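Local coordinates for alpha,alpha-trehalose-phosphate synthase (UDP-forming) (Burkholderia xenovorans, PDB 5V0T), which belongs to glycosyltransferase family 20 and has the GT-B architecture, two facing Rossmann-like domains with a ligand-holding cleft between them, at residues 283-286 with 287-291; 299-302 with 303-307; 316-319 with 320-323. All blocks are in the same frame, centred on the assembly; numbering follows the deposited sequence. Where two conformers were deposited one is given.

Interaction 1: 283-286 with 287-291; sequences GLVE and RFRAF
Residues 283-286 meet 287-291 in a local helical contact, the opening turns of helix 284-297, where backbone bonding is reinforced by two aliphatic side chains laid against arginines. Gly-283, the N-cap, has a positive phi, a backbone shape that glycine adopts easily, and gives its O to Arg-287 N at 3.0 Å. The same pattern climbs the helix: Phe-288 N bonds to Leu-284 O at 2.9 Å, followed by Arg-289 on Val-285 and Ala-290 on Glu-286. Side by side with Arg-287, Leu-284 places its CD2 methyl over one face of the guanidinium, 3.4 Å from NH1. The arginine chain folds at chi3 (-49°) to bring that group alongside, and NH1 forms a salt bridge with Asp-276. One step on, Val-285 covers Arg-289 in like manner, CG1 lying 3.4 Å from NE over a guanidinium face, while NE pairs with Glu-331 of helix 319-339. Each methyl thus covers part of one guanidinium face, while the nitrogens find their acidic partners outside these turns. Phe-288 turns to strand 305-310, where its ring meets Phe-307. This is the helix of a beta-alpha-beta unit, strand 270-275, helix 284-297, strand 305-310, a building block of the Rossmann-like half of a GT-B enzyme that holds UDP.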
ATOM      1  N   GLY A 283      12.153   0.251   3.109  1.00 14.86           N
ATOM      2  CA  GLY A 283      13.530   0.694   2.931  1.00 17.30           C
ATOM      3  C   GLY A 283      13.966   1.793   3.877  1.00 14.96           C
ATOM      4  O   GLY A 283      14.729   2.683   3.482  1.00 17.42           O
ATOM      5  N   LEU A 284      13.532   1.725   5.135  1.00 14.08           N
ATOM      6  CA  LEU A 284      13.772   2.821   6.071  1.00 13.74           C
ATOM      7  C   LEU A 284      15.233   2.897   6.521  1.00 16.87           C
ATOM      8  O   LEU A 284      15.741   4.003   6.756  1.00 14.01           O
ATOM      9  CB  LEU A 284      12.828   2.691   7.279  1.00 11.51           C
ATOM     10  CG  LEU A 284      11.337   2.762   6.889  1.00 20.10           C
ATOM     11  CD1 LEU A 284      10.431   2.475   8.079  1.00 21.10           C
ATOM     12  CD2 LEU A 284      10.954   4.122   6.256  1.00 18.05           C
ATOM     13  N   VAL A 285      15.930   1.765   6.643  1.00 14.28           N
ATOM     14  CA  VAL A 285      17.350   1.821   7.004  1.00 14.04           C
ATOM     15  C   VAL A 285      18.145   2.499   5.896  1.00 18.57           C
ATOM     16  O   VAL A 285      18.963   3.386   6.157  1.00 15.61           O
ATOM     17  CB  VAL A 285      17.902   0.417   7.319  1.00 16.23           C
ATOM     18  CG1 VAL A 285      19.455   0.450   7.426  1.00 17.06           C
ATOM     19  CG2 VAL A 285      17.302  -0.095   8.635  1.00 16.83           C
ATOM     20  N   GLU A 286      17.893   2.115   4.637  1.00 14.75           N
ATOM     21  CA  GLU A 286      18.610   2.742   3.525  1.00 16.21           C
ATOM     22  C   GLU A 286      18.283   4.224   3.448  1.00 16.38           C
ATOM     23  O   GLU A 286      19.155   5.052   3.156  1.00 17.18           O
ATOM     24  CB  GLU A 286      18.248   2.065   2.196  1.00 19.50           C
ATOM     25  CG  GLU A 286      18.740   0.613   2.051  1.00 22.58           C
ATOM     26  CD  GLU A 286      17.829  -0.399   2.725  1.00 24.80           C
ATOM     27  OE1 GLU A 286      16.837   0.001   3.368  1.00 22.74           O
ATOM     28  OE2 GLU A 286      18.096  -1.612   2.597  1.00 24.87           O
ATOM     29  N   ARG A 287      17.023   4.564   3.692  1.00 15.91           N
ATOM     30  CA  ARG A 287      16.573   5.951   3.688  1.00 19.48           C
ATOM     31  C   ARG A 287      17.315   6.784   4.733  1.00 20.57           C
ATOM     32  O   ARG A 287      17.760   7.909   4.456  1.00 17.59           O
ATOM     33  CB  ARG A 287      15.071   5.962   3.950  1.00 25.56           C
ATOM     34  CG  ARG A 287      14.457   7.290   3.904  1.00 28.32           C
ATOM     35  CD  ARG A 287      12.983   7.240   4.081  1.00 26.14           C
ATOM     36  NE  ARG A 287      12.309   6.256   3.232  1.00 22.40           N
ATOM     37  CZ  ARG A 287      11.012   6.023   3.329  1.00 21.04           C
ATOM     38  NH1 ARG A 287      10.329   6.714   4.226  1.00 17.36           N
ATOM     39  NH2 ARG A 287      10.401   5.108   2.564  1.00 19.13           N
ATOM     40  N   PHE A 288      17.440   6.252   5.950  1.00 16.06           N
ATOM     41  CA  PHE A 288      18.186   6.957   6.994  1.00 20.17           C
ATOM     42  C   PHE A 288      19.660   7.081   6.619  1.00 18.70           C
ATOM     43  O   PHE A 288      20.275   8.130   6.832  1.00 19.06           O
ATOM     44  CB  PHE A 288      18.042   6.239   8.343  1.00 17.99           C
ATOM     45  CG  PHE A 288      16.732   6.513   9.078  1.00 18.21           C
ATOM     46  CD1 PHE A 288      15.549   6.757   8.390  1.00 16.39           C
ATOM     47  CD2 PHE A 288      16.701   6.505  10.470  1.00 17.36           C
ATOM     48  CE1 PHE A 288      14.348   6.989   9.069  1.00 14.86           C
ATOM     49  CE2 PHE A 288      15.510   6.737  11.168  1.00 17.83           C
ATOM     50  CZ  PHE A 288      14.328   6.979  10.456  1.00 15.17           C
ATOM     51  N   ARG A 289      20.243   6.016   6.063  1.00 14.76           N
ATOM     52  CA  ARG A 289      21.655   6.051   5.687  1.00 17.32           C
ATOM     53  C   ARG A 289      21.937   7.078   4.594  1.00 13.13           C
ATOM     54  O   ARG A 289      23.027   7.665   4.567  1.00 15.59           O
ATOM     55  CB  ARG A 289      22.114   4.652   5.256  1.00 19.14           C
ATOM     56  CG  ARG A 289      22.140   3.694   6.437  1.00 19.33           C
ATOM     57  CD  ARG A 289      22.626   2.286   6.117  1.00 23.55           C
ATOM     58  NE  ARG A 289      22.659   1.529   7.365  1.00 27.99           N
ATOM     59  CZ  ARG A 289      23.023   0.258   7.480  1.00 38.89           C
ATOM     60  NH1 ARG A 289      23.407  -0.429   6.415  1.00 41.54           N
ATOM     61  NH2 ARG A 289      22.999  -0.321   8.672  1.00 41.59           N
ATOM     62  N   ALA A 290      20.991   7.309   3.686  1.00 16.39           N
ATOM     63  CA  ALA A 290      21.236   8.312   2.654  1.00 17.68           C
ATOM     64  C   ALA A 290      21.099   9.731   3.201  1.00 20.56           C
ATOM     65  O   ALA A 290      21.791  10.636   2.727  1.00 17.22           O
ATOM     66  CB  ALA A 290      20.285   8.089   1.478  1.00 14.56           C
ATOM     67  N   PHE A 291      20.224   9.943   4.193  1.00 18.66           N
ATOM     68  CA  PHE A 291      20.212  11.229   4.881  1.00 21.01           C
ATOM     69  C   PHE A 291      21.509  11.436   5.651  1.00 20.24           C
ATOM     70  O   PHE A 291      22.062  12.538   5.659  1.00 18.19           O
ATOM     71  CB  PHE A 291      19.001  11.332   5.825  1.00 16.60           C
ATOM     72  CG  PHE A 291      18.926  12.656   6.586  1.00 19.34           C
ATOM     73  CD1 PHE A 291      18.754  13.856   5.909  1.00 17.98           C
ATOM     74  CD2 PHE A 291      19.049  12.693   7.976  1.00 17.97           C
ATOM     75  CE1 PHE A 291      18.691  15.068   6.601  1.00 17.85           C
ATOM     76  CE2 PHE A 291      18.975  13.901   8.679  1.00 16.70           C
ATOM     77  CZ  PHE A 291      18.789  15.095   7.990  1.00 18.17           C
TER

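Interaction 2: 299-302 with 303-307; sequences TAQR and NKVSF. With EDO (1,2-ethanediol), chain K.
Gln-301 O receives Lys-304 N at 3.0 Å, closing a four-residue turn from Gln-301 to Lys-304. The donor stands above the carbonyl plane, 49° out of it. The same oxygen lies 3.4 Å from Val-305 CG1, and the side-chain OE1 of Gln-301 comes within 3.6 Å of that methyl. Val-305 holds CG1 between its backbone N and carbonyl carbon (chi1 59°), which turns the methyl to both oxygens. Ala-300 O rests 3.3 Å from Lys-304 CG, so the lysine's aliphatic base lies against the turn. The backbone of Arg-302 and the positive phi of Asn-303 (63°) make this a type II beta-turn. Behind it, Arg-302 N bonds to Thr-299 O in the preceding 3-10 segment. Farther out, Asn-303 ND2 is hydrogen-bonded to Asp-343 OD1. Beyond the turn, Ser-306 OG shares a 2.9 Å hydrogen bond with O1 of a 1,2-ethanediol, probably from the crystallisation liquor, and OG also bonds to Thr-345 O. Between the two segments the one hydrogen bond is backbone to backbone, and the side-chain touches are van der Waals; Arg-302 NE is satisfied by Leu-295 O, a hydrogen bond that holds the guanidinium against the end of helix 284-297.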
ATOM      1  N   THR A 299      28.464  19.899   4.327  1.00 27.08           N
ATOM      2  CA  THR A 299      28.488  20.586   5.610  0.56 33.98           C
ATOM      3  C   THR A 299      27.482  21.730   5.640  1.00 35.49           C
ATOM      4  O   THR A 299      26.931  22.034   6.705  1.00 32.75           O
ATOM      5  CB  THR A 299      29.896  21.087   5.936  0.56 34.17           C
ATOM      6  OG1 THR A 299      30.277  22.125   5.019  0.56 35.50           O
ATOM      7  CG2 THR A 299      30.893  19.941   5.861  0.56 32.56           C
ATOM      8  N   ALA A 300      27.173  22.325   4.482  1.00 32.95           N
ATOM      9  CA  ALA A 300      26.207  23.414   4.461  1.00 33.89           C
ATOM     10  C   ALA A 300      24.804  22.953   4.831  1.00 29.82           C
ATOM     11  O   ALA A 300      23.990  23.783   5.247  1.00 33.62           O
ATOM     12  CB  ALA A 300      26.193  24.092   3.088  1.00 36.09           C
ATOM     13  N   GLN A 301      24.509  21.654   4.723  1.00 28.29           N
ATOM     14  CA  GLN A 301      23.188  21.168   5.107  1.00 22.97           C
ATOM     15  C   GLN A 301      23.038  20.974   6.612  1.00 29.09           C
ATOM     16  O   GLN A 301      21.905  20.912   7.108  1.00 27.31           O
ATOM     17  CB  GLN A 301      22.868  19.843   4.401  1.00 32.01           C
ATOM     18  CG  GLN A 301      22.598  19.949   2.900  1.00 36.30           C
ATOM     19  CD  GLN A 301      21.364  20.772   2.561  1.00 39.75           C
ATOM     20  OE1 GLN A 301      20.509  21.026   3.414  1.00 34.33           O
ATOM     21  NE2 GLN A 301      21.268  21.198   1.306  1.00 44.10           N
ATOM     22  N   ARG A 302      24.144  20.874   7.349  1.00 28.69           N
ATOM     23  CA  ARG A 302      24.061  20.622   8.783  1.00 26.97           C
ATOM     24  C   ARG A 302      23.422  21.812   9.485  1.00 27.11           C
ATOM     25  O   ARG A 302      23.722  22.967   9.173  1.00 23.17           O
ATOM     26  CB  ARG A 302      25.449  20.330   9.347  1.00 24.10           C
ATOM     27  CG  ARG A 302      26.057  19.027   8.770  1.00 23.57           C
ATOM     28  CD  ARG A 302      27.516  18.880   9.156  1.00 20.75           C
ATOM     29  NE  ARG A 302      28.181  17.911   8.292  1.00 30.76           N
ATOM     30  CZ  ARG A 302      29.473  17.617   8.351  1.00 30.74           C
ATOM     31  NH1 ARG A 302      30.251  18.220   9.241  1.00 35.22           N
ATOM     32  NH2 ARG A 302      29.989  16.728   7.511  1.00 28.06           N
ATOM     33  N   ASN A 303      22.499  21.517  10.404  1.00 25.55           N
ATOM     34  CA  ASN A 303      21.698  22.496  11.138  1.00 23.24           C
ATOM     35  C   ASN A 303      20.800  23.324  10.221  1.00 28.32           C
ATOM     36  O   ASN A 303      20.196  24.300  10.675  1.00 25.26           O
ATOM     37  CB  ASN A 303      22.577  23.421  12.006  1.00 26.92           C
ATOM     38  CG  ASN A 303      21.963  23.703  13.377  1.00 38.29           C
ATOM     39  OD1 ASN A 303      20.750  23.583  13.556  1.00 37.00           O
ATOM     40  ND2 ASN A 303      22.799  24.084  14.351  1.00 39.36           N
ATOM     41  N   LYS A 304      20.679  22.956   8.937  1.00 24.51           N
ATOM     42  CA  LYS A 304      19.811  23.670   8.006  1.00 23.38           C
ATOM     43  C   LYS A 304      18.667  22.816   7.477  1.00 23.87           C
ATOM     44  O   LYS A 304      17.871  23.305   6.670  1.00 22.47           O
ATOM     45  CB  LYS A 304      20.625  24.219   6.826  1.00 23.31           C
ATOM     46  CG  LYS A 304      21.782  25.110   7.261  1.00 29.48           C
ATOM     47  CD  LYS A 304      21.312  26.156   8.248  1.00 38.89           C
ATOM     48  CE  LYS A 304      22.362  27.240   8.481  1.00 52.35           C
ATOM     49  NZ  LYS A 304      22.411  28.224   7.374  1.00 56.62           N
ATOM     50  N   VAL A 305      18.568  21.558   7.894  1.00 20.26           N
ATOM     51  CA  VAL A 305      17.502  20.670   7.451  1.00 21.70           C
ATOM     52  C   VAL A 305      17.270  19.658   8.562  1.00 20.67           C
ATOM     53  O   VAL A 305      18.187  19.329   9.320  1.00 24.12           O
ATOM     54  CB  VAL A 305      17.861  19.981   6.105  1.00 24.55           C
ATOM     55  CG1 VAL A 305      19.151  19.177   6.232  1.00 19.85           C
ATOM     56  CG2 VAL A 305      16.713  19.085   5.595  1.00 21.28           C
ATOM     57  N   SER A 306      16.034  19.193   8.683  1.00 20.90           N
ATOM     58  CA  SER A 306      15.702  18.080   9.561  1.00 18.21           C
ATOM     59  C   SER A 306      14.809  17.105   8.812  1.00 20.47           C
ATOM     60  O   SER A 306      14.105  17.474   7.870  1.00 15.18           O
ATOM     61  CB  SER A 306      14.998  18.541  10.848  1.00 20.73           C
ATOM     62  OG  SER A 306      15.942  19.012  11.788  1.00 28.95           O
ATOM     63  N   PHE A 307      14.868  15.842   9.238  1.00 17.33           N
ATOM     64  CA  PHE A 307      14.200  14.728   8.579  1.00 14.48           C
ATOM     65  C   PHE A 307      13.159  14.204   9.570  1.00 18.39           C
ATOM     66  O   PHE A 307      13.509  13.648  10.619  1.00 17.88           O
ATOM     67  CB  PHE A 307      15.234  13.672   8.169  1.00 15.29           C
ATOM     68  CG  PHE A 307      14.655  12.378   7.645  1.00 12.72           C
ATOM     69  CD1 PHE A 307      13.371  12.307   7.116  1.00 13.78           C
ATOM     70  CD2 PHE A 307      15.428  11.214   7.683  1.00 17.53           C
ATOM     71  CE1 PHE A 307      12.849  11.091   6.652  1.00 16.63           C
ATOM     72  CE2 PHE A 307      14.914   9.986   7.219  1.00 17.38           C
ATOM     73  CZ  PHE A 307      13.631   9.936   6.695  1.00 17.62           C
TER
HETATM   74  C1  EDO K 503      14.253  20.543  14.436  1.00 38.44           C
HETATM   75  O1  EDO K 503      15.003  21.255  13.441  1.00 38.54           O
HETATM   76  C2  EDO K 503      15.201  19.616  15.189  1.00 35.21           C
HETATM   77  O2  EDO K 503      15.994  20.377  16.116  1.00 30.83           O

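Interaction 3: 316-319 with 320-323; sequences ADMH and AYQD. With FMT (formic acid), chain P.
Met-318 O is gripped by two backbone amides of the first turn of helix 319-339. Gln-322 N approaches it in the carbonyl plane at 3.0 Å and nearly straight (165°), whereas Tyr-321 N, at much the same distance, forms a weak, strongly bent bond. Met-318 is the N-cap, and the next rung follows at once, Asp-323 N on His-319 O at 2.8 Å.

The side chain of Gln-322 then reaches back over the helix start, extended beyond CG, and spends both ends of its amide there. NE2 donates to Ala-316 O at 3.0 Å, almost straight (169°) and with the acceptor lying in the amide plane. OE1 accepts from His-319 ND1, also at 3.0 Å, but here the donor sits above the carbonyl plane and the imidazole plane is turned 60° from that of the amide. With a donor and an acceptor so placed, the orientation of the amide is settled.

His-319 meets a formic acid, probably from the crystallisation liquor, as well: its backbone N makes a weak bond of 2.9 Å to O1, an oxygen that also lies over one face of the imidazole. Met-318 and Tyr-321, meanwhile, run side by side, with Met-318 CB 3.9 Å from Tyr-321 CD1 and Met-318 SD 5.2 Å from the ring centroid, an oblique Met-aromatic contact. Met-318 also packs on helix 79-98, and Tyr-321 OH bonds to Asp-279 and to Arg-315, a residue of the 6-O-phosphono-alpha-D-glucopyranose pocket.

Chemically, the Gln-322 amide ties the preceding loop to the helix through both its ends, with a proton on His-319 ND1, while Tyr-321 stands in the second shell behind Arg-315.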
ATOM      1  N   ALA A 316       2.896  -5.588  15.068  1.00 20.38           N
ATOM      2  CA  ALA A 316       3.961  -5.527  16.064  1.00 22.11           C
ATOM      3  C   ALA A 316       4.157  -6.831  16.822  1.00 23.01           C
ATOM      4  O   ALA A 316       5.175  -6.968  17.510  1.00 20.94           O
ATOM      5  CB  ALA A 316       3.699  -4.388  17.061  1.00 23.32           C
ATOM      6  N   ASP A 317       3.229  -7.784  16.721  1.00 19.56           N
ATOM      7  CA  ASP A 317       3.382  -9.062  17.403  1.00 22.58           C
ATOM      8  C   ASP A 317       4.179 -10.066  16.577  1.00 29.75           C
ATOM      9  O   ASP A 317       4.193 -11.258  16.899  1.00 30.17           O
ATOM     10  CB  ASP A 317       2.015  -9.628  17.803  1.00 22.80           C
ATOM     11  CG  ASP A 317       1.044  -9.744  16.630  1.00 25.28           C
ATOM     12  OD1 ASP A 317       1.449  -9.520  15.481  1.00 26.79           O
ATOM     13  OD2 ASP A 317      -0.143 -10.054  16.865  1.00 30.18           O
ATOM     14  N   MET A 318       4.862  -9.601  15.535  1.00 26.26           N
ATOM     15  CA  MET A 318       5.672 -10.442  14.671  1.00 22.44           C
ATOM     16  C   MET A 318       7.140 -10.100  14.867  1.00 25.53           C
ATOM     17  O   MET A 318       7.514  -8.923  14.840  1.00 20.61           O
ATOM     18  CB  MET A 318       5.269 -10.270  13.211  1.00 22.34           C
ATOM     19  CG  MET A 318       3.927 -10.907  12.918  1.00 28.16           C
ATOM     20  SD  MET A 318       3.547 -10.712  11.197  1.00 35.56           S
ATOM     21  CE  MET A 318       4.540 -12.040  10.493  1.00 26.72           C
ATOM     22  N   HIS A 319       7.959 -11.137  15.073  1.00 27.60           N
ATOM     23  CA  HIS A 319       9.385 -10.943  15.319  1.00 27.50           C
ATOM     24  C   HIS A 319      10.043 -10.140  14.209  1.00 19.25           C
ATOM     25  O   HIS A 319      10.895  -9.287  14.479  1.00 21.37           O
ATOM     26  CB  HIS A 319      10.086 -12.296  15.463  1.00 32.65           C
ATOM     27  CG  HIS A 319       9.808 -12.989  16.760  1.00 60.58           C
ATOM     28  ND1 HIS A 319       9.174 -12.370  17.817  1.00 68.24           N
ATOM     29  CD2 HIS A 319      10.080 -14.251  17.172  1.00 69.59           C
ATOM     30  CE1 HIS A 319       9.068 -13.220  18.824  1.00 69.86           C
ATOM     31  NE2 HIS A 319       9.610 -14.368  18.458  1.00 68.91           N
ATOM     32  N   ALA A 320       9.694 -10.416  12.948  1.00 18.08           N
ATOM     33  CA  ALA A 320      10.336  -9.691  11.851  1.00 21.31           C
ATOM     34  C   ALA A 320      10.053  -8.196  11.918  1.00 15.96           C
ATOM     35  O   ALA A 320      10.898  -7.384  11.529  1.00 19.01           O
ATOM     36  CB  ALA A 320       9.887 -10.238  10.493  1.00 21.73           C
ATOM     37  N   TYR A 321       8.865  -7.809  12.370  1.00 15.57           N
ATOM     38  CA  TYR A 321       8.577  -6.391  12.499  1.00 13.04           C
ATOM     39  C   TYR A 321       9.257  -5.800  13.723  1.00 16.34           C
ATOM     40  O   TYR A 321       9.710  -4.649  13.677  1.00 18.46           O
ATOM     41  CB  TYR A 321       7.055  -6.171  12.503  1.00 17.40           C
ATOM     42  CG  TYR A 321       6.505  -6.296  11.102  1.00 17.38           C
ATOM     43  CD1 TYR A 321       6.225  -7.547  10.556  1.00 15.90           C
ATOM     44  CD2 TYR A 321       6.344  -5.168  10.294  1.00 17.67           C
ATOM     45  CE1 TYR A 321       5.751  -7.677   9.267  1.00 18.75           C
ATOM     46  CE2 TYR A 321       5.876  -5.289   8.995  1.00 17.99           C
ATOM     47  CZ  TYR A 321       5.583  -6.552   8.490  1.00 16.18           C
ATOM     48  OH  TYR A 321       5.120  -6.681   7.203  1.00 16.85           O
ATOM     49  N   GLN A 322       9.372  -6.569  14.808  1.00 18.56           N
ATOM     50  CA  GLN A 322      10.191  -6.126  15.933  1.00 22.12           C
ATOM     51  C   GLN A 322      11.641  -5.918  15.499  1.00 18.38           C
ATOM     52  O   GLN A 322      12.287  -4.942  15.900  1.00 19.97           O
ATOM     53  CB  GLN A 322      10.107  -7.151  17.070  1.00 25.10           C
ATOM     54  CG  GLN A 322       8.691  -7.328  17.648  1.00 31.42           C
ATOM     55  CD  GLN A 322       8.438  -8.723  18.255  1.00 37.45           C
ATOM     56  OE1 GLN A 322       9.371  -9.492  18.502  1.00 37.94           O
ATOM     57  NE2 GLN A 322       7.157  -9.047  18.484  1.00 31.26           N
ATOM     58  N   ASP A 323      12.162  -6.815  14.660  1.00 17.65           N
ATOM     59  CA  ASP A 323      13.560  -6.720  14.234  1.00 20.33           C
ATOM     60  C   ASP A 323      13.812  -5.449  13.432  1.00 17.48           C
ATOM     61  O   ASP A 323      14.769  -4.718  13.702  1.00 14.54           O
ATOM     62  CB  ASP A 323      13.956  -7.948  13.401  1.00 18.18           C
ATOM     63  CG  ASP A 323      14.057  -9.221  14.225  1.00 31.24           C
ATOM     64  OD1 ASP A 323      14.287  -9.147  15.450  1.00 29.78           O
ATOM     65  OD2 ASP A 323      13.913 -10.309  13.629  1.00 35.79           O
TER
HETATM   66  C   FMT P 508       6.810 -14.002  14.842  1.00 46.92           C
HETATM   67  O1  FMT P 508       6.761 -13.610  16.010  1.00 45.88           O
HETATM   68  O2  FMT P 508       5.932 -13.793  13.998  1.00 45.04           O

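The three contacts come in series along the chain and follow one domain's alternation of strand and helix. Interaction 1 begins helix 284-297, interaction 2 covers the turn into strand 305-310, and interaction 3 begins helix 319-339. Interactions 1 and 2 have centres about 16 Å apart yet touch, since Arg-287 and Phe-291 of the helix pack on Phe-307 of the strand. Interaction 3 lies about 19 Å from interaction 1 and 32 Å from interaction 2, centre to centre, without touching either. Each helix start has a side chain about 9 Å from the bound UDP (Arg-287, Tyr-321), whereas interaction 2 is at the far, outer end, as befits a Rossmann-like domain that presents its helix N-termini to the ligand cleft.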